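Local coordinates for protein serine--tRNA ligase, cytoplasmic (PDB 3QO8) that attaches serine to tRNA(Ser) in two steps, activating the amino acid with ATP as Ser-AMP and then passing it to the acceptor end of the tRNA, at residues A[149-157]-A[356-364]; A[170-180]-A[287-298]. All coordinates share one frame; numbering follows the deposited sequence.

Contact 1: residues A[149-157]-A[356-364]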
loop_
_atom_site.group_PDB
_atom_site.type_symbol
_atom_site.label_atom_id
_atom_site.label_comp_id
_atom_site.label_asym_id
_atom_site.label_seq_id
_atom_site.Cartn_x
_atom_site.Cartn_y
_atom_site.Cartn_z
ATOM N N PRO A 149 -35.229 2.239 12.378
ATOM C CA PRO A 149 -35.168 0.849 11.913
ATOM C C PRO A 149 -33.857 0.636 11.158
ATOM O O PRO A 149 -33.437 1.529 10.406
ATOM C CB PRO A 149 -36.355 0.752 10.946
ATOM C CG PRO A 149 -37.300 1.815 11.397
ATOM C CD PRO A 149 -36.430 2.941 11.890
ATOM N N ALA A 150 -33.186 -0.490 11.381
ATOM C CA ALA A 150 -31.931 -0.742 10.667
ATOM C C ALA A 150 -32.313 -1.371 9.340
ATOM O O ALA A 150 -32.226 -2.584 9.148
ATOM C CB ALA A 150 -31.009 -1.639 11.465
ATOM N N LYS A 151 -32.780 -0.516 8.440
ATOM C CA LYS A 151 -33.411 -0.946 7.198
ATOM C C LYS A 151 -32.385 -1.357 6.139
ATOM O O LYS A 151 -32.664 -2.220 5.310
ATOM C CB LYS A 151 -34.289 0.190 6.666
ATOM C CG LYS A 151 -35.095 -0.143 5.431
ATOM C CD LYS A 151 -36.033 0.996 5.095
ATOM C CE LYS A 151 -36.615 0.833 3.706
ATOM N NZ LYS A 151 -37.405 -0.411 3.568
ATOM N N LEU A 152 -31.201 -0.745 6.168
ATOM C CA LEU A 152 -30.215 -0.982 5.117
ATOM C C LEU A 152 -28.961 -1.633 5.669
ATOM O O LEU A 152 -28.590 -1.376 6.798
ATOM C CB LEU A 152 -29.817 0.334 4.453
ATOM C CG LEU A 152 -30.975 1.108 3.842
ATOM C CD1 LEU A 152 -30.466 2.404 3.253
ATOM C CD2 LEU A 152 -31.674 0.256 2.794
ATOM N N SER A 153 -28.307 -2.461 4.864
ATOM C CA SER A 153 -27.003 -3.019 5.243
ATOM C C SER A 153 -25.931 -1.938 5.110
ATOM O O SER A 153 -26.151 -0.902 4.482
ATOM C CB SER A 153 -26.633 -4.157 4.301
ATOM O OG SER A 153 -26.425 -3.607 3.010
ATOM N N HIS A 154 -24.753 -2.182 5.678
ATOM C CA HIS A 154 -23.688 -1.198 5.575
ATOM C C HIS A 154 -23.402 -0.834 4.128
ATOM O O HIS A 154 -23.171 0.331 3.821
ATOM C CB HIS A 154 -22.414 -1.691 6.259
ATOM C CG HIS A 154 -22.004 -3.073 5.854
ATOM N ND1 HIS A 154 -21.215 -3.324 4.751
ATOM C CD2 HIS A 154 -22.260 -4.277 6.414
ATOM C CE1 HIS A 154 -21.001 -4.624 4.647
ATOM N NE2 HIS A 154 -21.627 -5.226 5.644
ATOM N N HIS A 155 -23.426 -1.805 3.220
ATOM C CA HIS A 155 -23.066 -1.458 1.843
ATOM C C HIS A 155 -24.150 -0.629 1.143
ATOM O O HIS A 155 -23.849 0.222 0.305
ATOM C CB HIS A 155 -22.650 -2.679 1.016
ATOM C CG HIS A 155 -23.753 -3.652 0.759
ATOM N ND1 HIS A 155 -24.559 -3.584 -0.358
ATOM C CD2 HIS A 155 -24.168 -4.736 1.457
ATOM C CE1 HIS A 155 -25.432 -4.575 -0.328
ATOM N NE2 HIS A 155 -25.216 -5.290 0.762
ATOM N N GLU A 156 -25.404 -0.854 1.519
ATOM C CA GLU A 156 -26.518 -0.067 0.999
ATOM C C GLU A 156 -26.476 1.372 1.505
ATOM O O GLU A 156 -26.667 2.317 0.742
ATOM C CB GLU A 156 -27.859 -0.733 1.372
ATOM C CG GLU A 156 -28.168 -1.960 0.509
ATOM C CD GLU A 156 -29.338 -2.800 1.037
ATOM O OE1 GLU A 156 -29.517 -2.876 2.266
ATOM O OE2 GLU A 156 -30.071 -3.397 0.219
ATOM N N VAL A 157 -26.243 1.535 2.800
ATOM C CA VAL A 157 -26.052 2.872 3.347
ATOM C C VAL A 157 -24.930 3.593 2.600
ATOM O O VAL A 157 -25.110 4.708 2.122
ATOM C CB VAL A 157 -25.719 2.817 4.838
ATOM C CG1 VAL A 157 -25.412 4.227 5.379
ATOM C CG2 VAL A 157 -26.888 2.167 5.615
ATOM N N ALA A 356 -18.786 -6.344 17.333
ATOM C CA ALA A 356 -19.745 -5.257 17.464
ATOM C C ALA A 356 -21.064 -5.680 16.839
ATOM O O ALA A 356 -21.091 -6.506 15.929
ATOM C CB ALA A 356 -19.227 -3.996 16.773
ATOM N N TRP A 357 -22.152 -5.101 17.332
ATOM C CA TRP A 357 -23.473 -5.420 16.823
ATOM C C TRP A 357 -23.736 -4.737 15.488
ATOM O O TRP A 357 -23.617 -3.522 15.372
ATOM C CB TRP A 357 -24.540 -5.007 17.844
ATOM C CG TRP A 357 -25.958 -5.341 17.432
ATOM C CD1 TRP A 357 -26.953 -4.458 17.090
ATOM C CD2 TRP A 357 -26.534 -6.652 17.335
ATOM N NE1 TRP A 357 -28.117 -5.152 16.789
ATOM C CE2 TRP A 357 -27.881 -6.494 16.934
ATOM C CE3 TRP A 357 -26.043 -7.945 17.557
ATOM C CZ2 TRP A 357 -28.735 -7.582 16.744
ATOM C CZ3 TRP A 357 -26.894 -9.021 17.376
ATOM C CH2 TRP A 357 -28.227 -8.834 16.976
ATOM N N PHE A 358 -24.093 -5.530 14.482
ATOM C CA PHE A 358 -24.526 -5.006 13.198
ATOM C C PHE A 358 -26.049 -5.210 13.117
ATOM O O PHE A 358 -26.516 -6.328 12.887
ATOM C CB PHE A 358 -23.814 -5.752 12.055
ATOM C CG PHE A 358 -22.402 -5.259 11.765
ATOM C CD1 PHE A 358 -21.386 -5.383 12.710
ATOM C CD2 PHE A 358 -22.095 -4.693 10.536
ATOM C CE1 PHE A 358 -20.083 -4.935 12.437
ATOM C CE2 PHE A 358 -20.812 -4.240 10.253
ATOM C CZ PHE A 358 -19.795 -4.354 11.210
ATOM N N PRO A 359 -26.830 -4.135 13.314
ATOM C CA PRO A 359 -28.275 -4.355 13.488
ATOM C C PRO A 359 -29.006 -4.795 12.223
ATOM O O PRO A 359 -30.047 -5.426 12.355
ATOM C CB PRO A 359 -28.790 -3.000 13.978
ATOM C CG PRO A 359 -27.779 -1.998 13.449
ATOM C CD PRO A 359 -26.451 -2.720 13.500
ATOM N N PHE A 360 -28.498 -4.483 11.030
ATOM C CA PHE A 360 -29.178 -4.961 9.840
ATOM C C PHE A 360 -28.953 -6.461 9.723
ATOM O O PHE A 360 -29.875 -7.214 9.469
ATOM C CB PHE A 360 -28.697 -4.285 8.549
ATOM C CG PHE A 360 -29.303 -4.896 7.312
ATOM C CD1 PHE A 360 -30.553 -4.498 6.873
ATOM C CD2 PHE A 360 -28.652 -5.912 6.630
ATOM C CE1 PHE A 360 -31.138 -5.087 5.747
ATOM C CE2 PHE A 360 -29.225 -6.506 5.507
ATOM C CZ PHE A 360 -30.479 -6.087 5.067
ATOM N N GLN A 361 -27.704 -6.867 9.895
ATOM C CA GLN A 361 -27.311 -8.267 9.839
ATOM C C GLN A 361 -27.961 -8.998 11.001
ATOM O O GLN A 361 -28.181 -10.202 10.954
ATOM C CB GLN A 361 -25.785 -8.358 9.971
ATOM C CG GLN A 361 -25.012 -7.307 9.135
ATOM C CD GLN A 361 -24.945 -7.679 7.661
ATOM O OE1 GLN A 361 -24.791 -8.854 7.319
ATOM N NE2 GLN A 361 -25.084 -6.685 6.781
ATOM N N GLN A 362 -28.260 -8.239 12.048
ATOM C CA GLN A 362 -28.699 -8.778 13.324
ATOM C C GLN A 362 -27.705 -9.821 13.854
ATOM O O GLN A 362 -28.096 -10.892 14.290
ATOM C CB GLN A 362 -30.119 -9.357 13.216
ATOM C CG GLN A 362 -31.175 -8.343 12.751
ATOM C CD GLN A 362 -32.512 -8.996 12.428
ATOM O OE1 GLN A 362 -33.236 -9.431 13.329
ATOM N NE2 GLN A 362 -32.844 -9.070 11.140
ATOM N N GLU A 363 -26.417 -9.490 13.815
ATOM C CA GLU A 363 -25.373 -10.380 14.307
ATOM C C GLU A 363 -24.241 -9.551 14.876
ATOM O O GLU A 363 -23.989 -8.440 14.415
ATOM C CB GLU A 363 -24.784 -11.194 13.162
ATOM C CG GLU A 363 -25.751 -12.104 12.455
ATOM C CD GLU A 363 -25.109 -12.786 11.265
ATOM O OE1 GLU A 363 -23.862 -12.761 11.175
ATOM O OE2 GLU A 363 -25.850 -13.340 10.421
ATOM N N TYR A 364 -23.551 -10.105 15.859
ATOM C CA TYR A 364 -22.279 -9.568 16.299
ATOM C C TYR A 364 -21.211 -9.952 15.288
ATOM O O TYR A 364 -21.128 -11.112 14.881
ATOM C CB TYR A 364 -21.909 -10.160 17.652
ATOM C CG TYR A 364 -22.685 -9.586 18.818
ATOM C CD1 TYR A 364 -22.421 -8.296 19.282
ATOM C CD2 TYR A 364 -23.650 -10.345 19.480
ATOM C CE1 TYR A 364 -23.112 -7.772 20.356
ATOM C CE2 TYR A 364 -24.350 -9.828 20.560
ATOM C CZ TYR A 364 -24.072 -8.543 20.994
ATOM O OH TYR A 364 -24.735 -8.007 22.061
#

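Contact 2: residues A[170-180]-A[287-298]. With SSA (5'-O-(N-(L-seryl)-sulfamoyl)adenosine), chain B.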
loop_
_atom_site.group_PDB
_atom_site.type_symbol
_atom_site.label_atom_id
_atom_site.label_comp_id
_atom_site.label_asym_id
_atom_site.label_seq_id
_atom_site.Cartn_x
_atom_site.Cartn_y
_atom_site.Cartn_z
ATOM N N VAL A 170 -14.200 -2.751 -8.858
ATOM C CA VAL A 170 -14.040 -4.099 -9.393
ATOM C C VAL A 170 -13.427 -4.102 -10.788
ATOM O O VAL A 170 -12.563 -4.917 -11.080
ATOM C CB VAL A 170 -15.368 -4.889 -9.386
ATOM C CG1 VAL A 170 -15.224 -6.166 -10.182
ATOM C CG2 VAL A 170 -15.785 -5.189 -7.958
ATOM N N ARG A 171 -13.855 -3.178 -11.641
ATOM C CA ARG A 171 -13.317 -3.106 -12.996
ATOM C C ARG A 171 -11.815 -2.844 -13.006
ATOM O O ARG A 171 -11.088 -3.357 -13.852
ATOM C CB ARG A 171 -14.035 -2.034 -13.817
ATOM C CG ARG A 171 -13.451 -1.860 -15.220
ATOM C CD ARG A 171 -14.330 -0.991 -16.109
ATOM N NE ARG A 171 -14.706 0.265 -15.465
ATOM C CZ ARG A 171 -13.863 1.268 -15.227
ATOM N NH1 ARG A 171 -12.580 1.168 -15.566
ATOM N NH2 ARG A 171 -14.305 2.373 -14.641
ATOM N N ILE A 172 -11.351 -2.051 -12.050
ATOM C CA ILE A 172 -9.959 -1.613 -12.042
ATOM C C ILE A 172 -9.008 -2.546 -11.272
ATOM O O ILE A 172 -7.866 -2.729 -11.674
ATOM C CB ILE A 172 -9.870 -0.145 -11.550
ATOM C CG1 ILE A 172 -10.450 0.777 -12.639
ATOM C CG2 ILE A 172 -8.440 0.226 -11.190
ATOM C CD1 ILE A 172 -10.735 2.187 -12.198
ATOM N N VAL A 173 -9.503 -3.160 -10.197
ATOM C CA VAL A 173 -8.679 -3.977 -9.304
ATOM C C VAL A 173 -9.069 -5.467 -9.284
ATOM O O VAL A 173 -8.249 -6.321 -8.971
ATOM C CB VAL A 173 -8.808 -3.496 -7.841
ATOM C CG1 VAL A 173 -7.639 -4.014 -7.018
ATOM C CG2 VAL A 173 -8.891 -1.990 -7.780
ATOM N N GLY A 174 -10.324 -5.766 -9.596
ATOM C CA GLY A 174 -10.836 -7.128 -9.481
ATOM C C GLY A 174 -11.727 -7.244 -8.256
ATOM O O GLY A 174 -12.073 -6.236 -7.633
ATOM N N HIS A 175 -12.090 -8.472 -7.894
ATOM C CA HIS A 175 -13.035 -8.702 -6.799
ATOM C C HIS A 175 -12.674 -8.000 -5.498
ATOM O O HIS A 175 -11.515 -7.993 -5.085
ATOM C CB HIS A 175 -13.218 -10.207 -6.560
ATOM C CG HIS A 175 -13.979 -10.900 -7.649
ATOM N ND1 HIS A 175 -14.978 -10.279 -8.370
ATOM C CD2 HIS A 175 -13.886 -12.158 -8.144
ATOM C CE1 HIS A 175 -15.470 -11.126 -9.257
ATOM N NE2 HIS A 175 -14.825 -12.273 -9.142
ATOM N N ARG A 176 -13.695 -7.438 -4.852
ATOM C CA ARG A 176 -13.572 -6.671 -3.608
ATOM C C ARG A 176 -12.901 -5.301 -3.778
ATOM O O ARG A 176 -12.755 -4.567 -2.800
ATOM C CB ARG A 176 -12.865 -7.466 -2.504
ATOM C CG ARG A 176 -13.431 -8.872 -2.289
ATOM C CD ARG A 176 -12.764 -9.521 -1.090
ATOM N NE ARG A 176 -13.170 -10.917 -0.890
ATOM C CZ ARG A 176 -14.243 -11.291 -0.202
ATOM N NH1 ARG A 176 -14.525 -12.584 -0.065
ATOM N NH2 ARG A 176 -15.041 -10.377 0.343
ATOM N N GLY A 177 -12.509 -4.951 -4.997
ATOM C CA GLY A 177 -11.858 -3.663 -5.220
ATOM C C GLY A 177 -12.803 -2.507 -4.973
ATOM O O GLY A 177 -13.982 -2.628 -5.249
ATOM N N TYR A 178 -12.298 -1.374 -4.478
ATOM C CA TYR A 178 -13.165 -0.224 -4.227
ATOM C C TYR A 178 -12.404 1.087 -4.232
ATOM O O TYR A 178 -11.206 1.123 -3.933
ATOM C CB TYR A 178 -13.878 -0.349 -2.871
ATOM C CG TYR A 178 -12.930 -0.356 -1.683
ATOM C CD1 TYR A 178 -12.716 0.794 -0.926
ATOM C CD2 TYR A 178 -12.249 -1.514 -1.321
ATOM C CE1 TYR A 178 -11.845 0.785 0.162
ATOM C CE2 TYR A 178 -11.385 -1.532 -0.236
ATOM C CZ TYR A 178 -11.187 -0.384 0.500
ATOM O OH TYR A 178 -10.334 -0.413 1.584
ATOM N N PHE A 179 -13.121 2.155 -4.573
ATOM C CA PHE A 179 -12.684 3.519 -4.285
ATOM C C PHE A 179 -13.539 3.996 -3.124
ATOM O O PHE A 179 -14.709 3.630 -3.048
ATOM C CB PHE A 179 -13.001 4.442 -5.454
ATOM C CG PHE A 179 -12.160 4.217 -6.680
ATOM C CD1 PHE A 179 -11.201 5.157 -7.057
ATOM C CD2 PHE A 179 -12.354 3.097 -7.482
ATOM C CE1 PHE A 179 -10.431 4.973 -8.198
ATOM C CE2 PHE A 179 -11.590 2.903 -8.625
ATOM C CZ PHE A 179 -10.621 3.845 -8.988
ATOM N N LEU A 180 -12.987 4.828 -2.239
ATOM C CA LEU A 180 -13.832 5.575 -1.305
ATOM C C LEU A 180 -14.098 6.941 -1.916
ATOM O O LEU A 180 -13.241 7.467 -2.626
ATOM C CB LEU A 180 -13.145 5.726 0.056
ATOM C CG LEU A 180 -12.889 4.409 0.789
ATOM C CD1 LEU A 180 -12.119 4.695 2.070
ATOM C CD2 LEU A 180 -14.213 3.684 1.103
ATOM N N LYS A 287 -17.919 -15.000 0.578
ATOM C CA LYS A 287 -18.352 -14.551 1.900
ATOM C C LYS A 287 -18.114 -13.053 2.109
ATOM O O LYS A 287 -16.997 -12.553 1.929
ATOM C CB LYS A 287 -17.693 -15.376 3.010
ATOM C CG LYS A 287 -16.176 -15.394 2.971
ATOM C CD LYS A 287 -15.607 -16.220 4.118
ATOM C CE LYS A 287 -16.056 -15.679 5.468
ATOM N NZ LYS A 287 -15.442 -16.423 6.605
ATOM N N ASP A 288 -19.181 -12.346 2.481
ATOM C CA ASP A 288 -19.137 -10.898 2.652
ATOM C C ASP A 288 -18.789 -10.244 1.315
ATOM O O ASP A 288 -17.836 -9.466 1.213
ATOM C CB ASP A 288 -18.125 -10.517 3.736
ATOM C CG ASP A 288 -18.304 -11.329 5.019
ATOM O OD1 ASP A 288 -19.457 -11.463 5.493
ATOM O OD2 ASP A 288 -17.286 -11.842 5.543
ATOM N N ALA A 289 -19.587 -10.567 0.300
ATOM C CA ALA A 289 -19.290 -10.231 -1.094
ATOM C C ALA A 289 -19.295 -8.736 -1.405
ATOM O O ALA A 289 -18.429 -8.241 -2.132
ATOM C CB ALA A 289 -20.254 -10.966 -2.025
ATOM N N TRP A 290 -20.274 -8.021 -0.869
ATOM C CA TRP A 290 -20.424 -6.611 -1.198
ATOM C C TRP A 290 -20.156 -5.731 0.021
ATOM O O TRP A 290 -20.382 -6.136 1.165
ATOM C CB TRP A 290 -21.809 -6.345 -1.792
ATOM C CG TRP A 290 -21.816 -5.430 -3.005
ATOM C CD1 TRP A 290 -22.631 -4.351 -3.210
ATOM C CD2 TRP A 290 -20.975 -5.520 -4.169
ATOM N NE1 TRP A 290 -22.354 -3.769 -4.425
ATOM C CE2 TRP A 290 -21.343 -4.466 -5.033
ATOM C CE3 TRP A 290 -19.953 -6.389 -4.565
ATOM C CZ2 TRP A 290 -20.724 -4.259 -6.268
ATOM C CZ3 TRP A 290 -19.336 -6.178 -5.794
ATOM C CH2 TRP A 290 -19.725 -5.123 -6.628
ATOM N N GLY A 291 -19.645 -4.535 -0.239
ATOM C CA GLY A 291 -19.275 -3.606 0.812
ATOM C C GLY A 291 -17.788 -3.623 1.104
ATOM O O GLY A 291 -17.013 -4.303 0.414
ATOM N N ILE A 292 -17.382 -2.885 2.138
ATOM C CA ILE A 292 -15.966 -2.782 2.498
ATOM C C ILE A 292 -15.731 -3.467 3.844
ATOM O O ILE A 292 -14.839 -3.085 4.611
ATOM C CB ILE A 292 -15.495 -1.309 2.561
ATOM C CG1 ILE A 292 -16.395 -0.492 3.494
ATOM C CG2 ILE A 292 -15.486 -0.703 1.166
ATOM C CD1 ILE A 292 -15.915 0.937 3.697
ATOM N N PHE A 293 -16.546 -4.480 4.123
ATOM C CA PHE A 293 -16.448 -5.220 5.372
ATOM C C PHE A 293 -15.290 -6.190 5.312
ATOM O O PHE A 293 -14.529 -6.311 6.263
ATOM C CB PHE A 293 -17.756 -5.983 5.666
ATOM C CG PHE A 293 -17.697 -6.815 6.928
ATOM C CD1 PHE A 293 -18.117 -6.289 8.142
ATOM C CD2 PHE A 293 -17.197 -8.106 6.901
ATOM C CE1 PHE A 293 -18.059 -7.049 9.304
ATOM C CE2 PHE A 293 -17.129 -8.867 8.058
ATOM C CZ PHE A 293 -17.562 -8.333 9.264
ATOM N N ARG A 294 -15.172 -6.897 4.196
ATOM C CA ARG A 294 -14.080 -7.832 4.004
ATOM C C ARG A 294 -13.462 -7.561 2.650
ATOM O O ARG A 294 -14.051 -7.902 1.620
ATOM C CB ARG A 294 -14.563 -9.291 4.047
ATOM C CG ARG A 294 -13.410 -10.270 3.849
ATOM C CD ARG A 294 -13.850 -11.740 3.881
ATOM N NE ARG A 294 -14.397 -12.099 5.178
ATOM C CZ ARG A 294 -13.663 -12.342 6.261
ATOM N NH1 ARG A 294 -12.337 -12.267 6.201
ATOM N NH2 ARG A 294 -14.258 -12.661 7.406
ATOM N N VAL A 295 -12.287 -6.933 2.655
ATOM C CA VAL A 295 -11.651 -6.478 1.419
ATOM C C VAL A 295 -10.196 -6.910 1.376
ATOM O O VAL A 295 -9.703 -7.508 2.325
ATOM C CB VAL A 295 -11.742 -4.944 1.286
ATOM C CG1 VAL A 295 -13.185 -4.516 0.964
ATOM C CG2 VAL A 295 -11.241 -4.273 2.575
ATOM N N HIS A 296 -9.506 -6.619 0.270
ATOM C CA HIS A 296 -8.106 -7.033 0.111
ATOM C C HIS A 296 -7.120 -5.987 0.643
ATOM O O HIS A 296 -5.957 -6.297 0.862
ATOM C CB HIS A 296 -7.777 -7.322 -1.362
ATOM C CG HIS A 296 -8.467 -8.539 -1.903
ATOM N ND1 HIS A 296 -8.220 -9.810 -1.423
ATOM C CD2 HIS A 296 -9.404 -8.676 -2.870
ATOM C CE1 HIS A 296 -8.985 -10.678 -2.067
ATOM N NE2 HIS A 296 -9.706 -10.016 -2.953
ATOM N N ALA A 297 -7.591 -4.757 0.830
ATOM C CA ALA A 297 -6.751 -3.643 1.295
ATOM C C ALA A 297 -7.585 -2.800 2.236
ATOM O O ALA A 297 -8.723 -2.454 1.913
ATOM C CB ALA A 297 -6.267 -2.780 0.098
ATOM N N PHE A 298 -7.057 -2.506 3.416
ATOM C CA PHE A 298 -7.790 -1.694 4.387
ATOM C C PHE A 298 -6.807 -1.012 5.318
ATOM O O PHE A 298 -5.639 -1.418 5.392
ATOM C CB PHE A 298 -8.827 -2.544 5.173
ATOM C CG PHE A 298 -8.222 -3.646 6.011
ATOM C CD1 PHE A 298 -7.903 -3.432 7.343
ATOM C CD2 PHE A 298 -7.979 -4.902 5.463
ATOM C CE1 PHE A 298 -7.353 -4.459 8.122
ATOM C CE2 PHE A 298 -7.412 -5.916 6.213
ATOM C CZ PHE A 298 -7.104 -5.707 7.547
HETATM N N10 SSA B . -2.603 -7.550 14.432
HETATM C CA SSA B . -3.833 -8.238 14.820
HETATM C CB SSA B . -4.685 -7.327 15.703
HETATM O OG SSA B . -5.229 -6.240 14.930
HETATM C C9 SSA B . -4.610 -8.648 13.601
HETATM O O9 SSA B . -4.261 -8.312 12.476
HETATM N N8 SSA B . -5.694 -9.386 13.822
HETATM S S1 SSA B . -6.806 -9.660 12.702
HETATM O O1S SSA B . -6.351 -10.530 11.656
HETATM O O2S SSA B . -7.953 -10.220 13.337
HETATM O "O5'" SSA B . -7.253 -8.321 12.084
HETATM C "C5'" SSA B . -7.673 -7.243 12.902
HETATM C "C4'" SSA B . -8.982 -6.669 12.350
HETATM O "O4'" SSA B . -8.864 -6.191 11.005
HETATM C "C3'" SSA B . -10.111 -7.673 12.286
HETATM O "O3'" SSA B . -10.674 -7.862 13.593
HETATM C "C2'" SSA B . -11.055 -6.983 11.308
HETATM O "O2'" SSA B . -11.798 -5.945 11.975
HETATM C "C1'" SSA B . -10.103 -6.313 10.318
HETATM N N9 SSA B . -9.922 -7.163 9.123
HETATM C C8 SSA B . -9.288 -8.345 9.060
HETATM N N7 SSA B . -9.357 -8.804 7.792
HETATM C C5 SSA B . -10.034 -7.891 7.070
HETATM C C6 SSA B . -10.396 -7.812 5.739
HETATM N N6 SSA B . -10.052 -8.817 4.905
HETATM N N1 SSA B . -11.088 -6.735 5.302
HETATM C C2 SSA B . -11.421 -5.751 6.145
HETATM N N3 SSA B . -11.073 -5.795 7.438
HETATM C C4 SSA B . -10.393 -6.862 7.917
HETATM O O HOH W 1 -10.184 -4.747 -1.774
HETATM O O HOH W 2 -15.295 -3.727 -1.888
#

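Contact 1: residues A[149-157]-A[356-364]
Phe360 and Ser153 form the centre of this contact, the ring lying with one face against the backbone of the serine, whose N stands 3.5 Å above the ring plane. With CG anti to its own backbone N (chi1 174°), the phenylalanine reaches the turn before helix 154-160. Ser153 CB packs on Phe360 CD2 at 3.5 Å, while the carbonyl O of Ala150 approaches the edge of that ring, 3.4 Å from Phe360 CD1. Apolar packing continues where Ala150 CB rests on Pro359 CB at 3.6 Å.

Phe360 belongs to the hairpin loop linking strands 350-358 and 363-372 of the class II catalytic sheet, closed by a G1 beta bulge. The facing segment begins its helix with a capping box: Ser153 N donates almost straight (171°) to the anti lone pair of Glu156 OE1, and Glu156 N returns a bond to Ser153 OG.

The polar part lies round His154 and Gln361. Bent at chi2, Gln361 brings its NE2 to 3.7 Å from His154 CD2, its amide 34° from the imidazole plane. That NE2 is hydrogen-bonded to Glu417 of helix 408-419, a carboxylate that also accepts from the backbone N of His154 and of Phe360.

Contact 2: residues A[170-180]-A[287-298]
Arg176 reaches across to the loop 287-296 with a chain extended from CG to NE. Arg176 NH1 donates to Lys287 O at 3.2 Å, the acceptor lying in the guanidinium plane, and also to Ser284 O. Arg176 NH2 reaches Arg294 O at 3.0 Å, meeting it from above the carbonyl plane, and adds weak bonds to the carbonyls of Lys287 and Asp288. On its way the aliphatic part crosses His296 at about a right angle, Arg176 CD over the imidazole face in a CH-pi contact 4.0 Å from the centroid. The guanidinium of Arg294 is turned 81° to that of Arg176; its NE forms a salt bridge with Asp288 OD2 at 2.9 Å, and NH1 another with Glu281. Residues 287-290 are poorly ordered, so this end is less firmly defined than Arg294 and Val295.

Tyr178 has CG lodged between backbone N and carbonyl carbon (chi1 63°), which directs the ring into the loop. Ile292 CG2 sits over one face, 3.9 Å from the Tyr178 centroid, while Val295 CG1 lies 3.7 Å from Tyr178 CE2. Tyr178 OH donates to Ala297 O at 2.6 Å. A water joins Arg176 O to His296 N.

Val295, whose CG1 packs on Tyr178 while CG2 faces the adenine, turns its backbone to the seryl-adenylate analogue 5'-O-(N-(L-seryl)-sulfamoyl)adenosine: N donates to adenine N1 at 170°, and O accepts from N6. Phe298 lays its ring face over the adenine. Backbone recognition of the base beside a stacked phenylalanine is typical of motif 2 of class II synthetases, whose loop between strands 269-278 and 297-307 lines the adenine pocket.

Overall arrangement
Both contacts are partly buried and lie on the same side of the chain's centre, about 18 Å apart between centres, and both reach the main catalytic sheet. Contact 1 sits at a hairpin turn of that sheet and depends mainly on packing, its polar ends gathered by helix 408-419; contact 2 adds a network of side-chain bonds to backbone carbonyls, bridging waters and the adenine of the bound seryl-adenylate analogue. Helix 408-419 touches both. They also meet directly: His155 packs on Trp290 and Gly291, and Phe293 lies against His154 and Phe358. The second subunit reaches residues of 170-180 in contact 2, whereas neither segment of contact 1 touches another chain of the assembly.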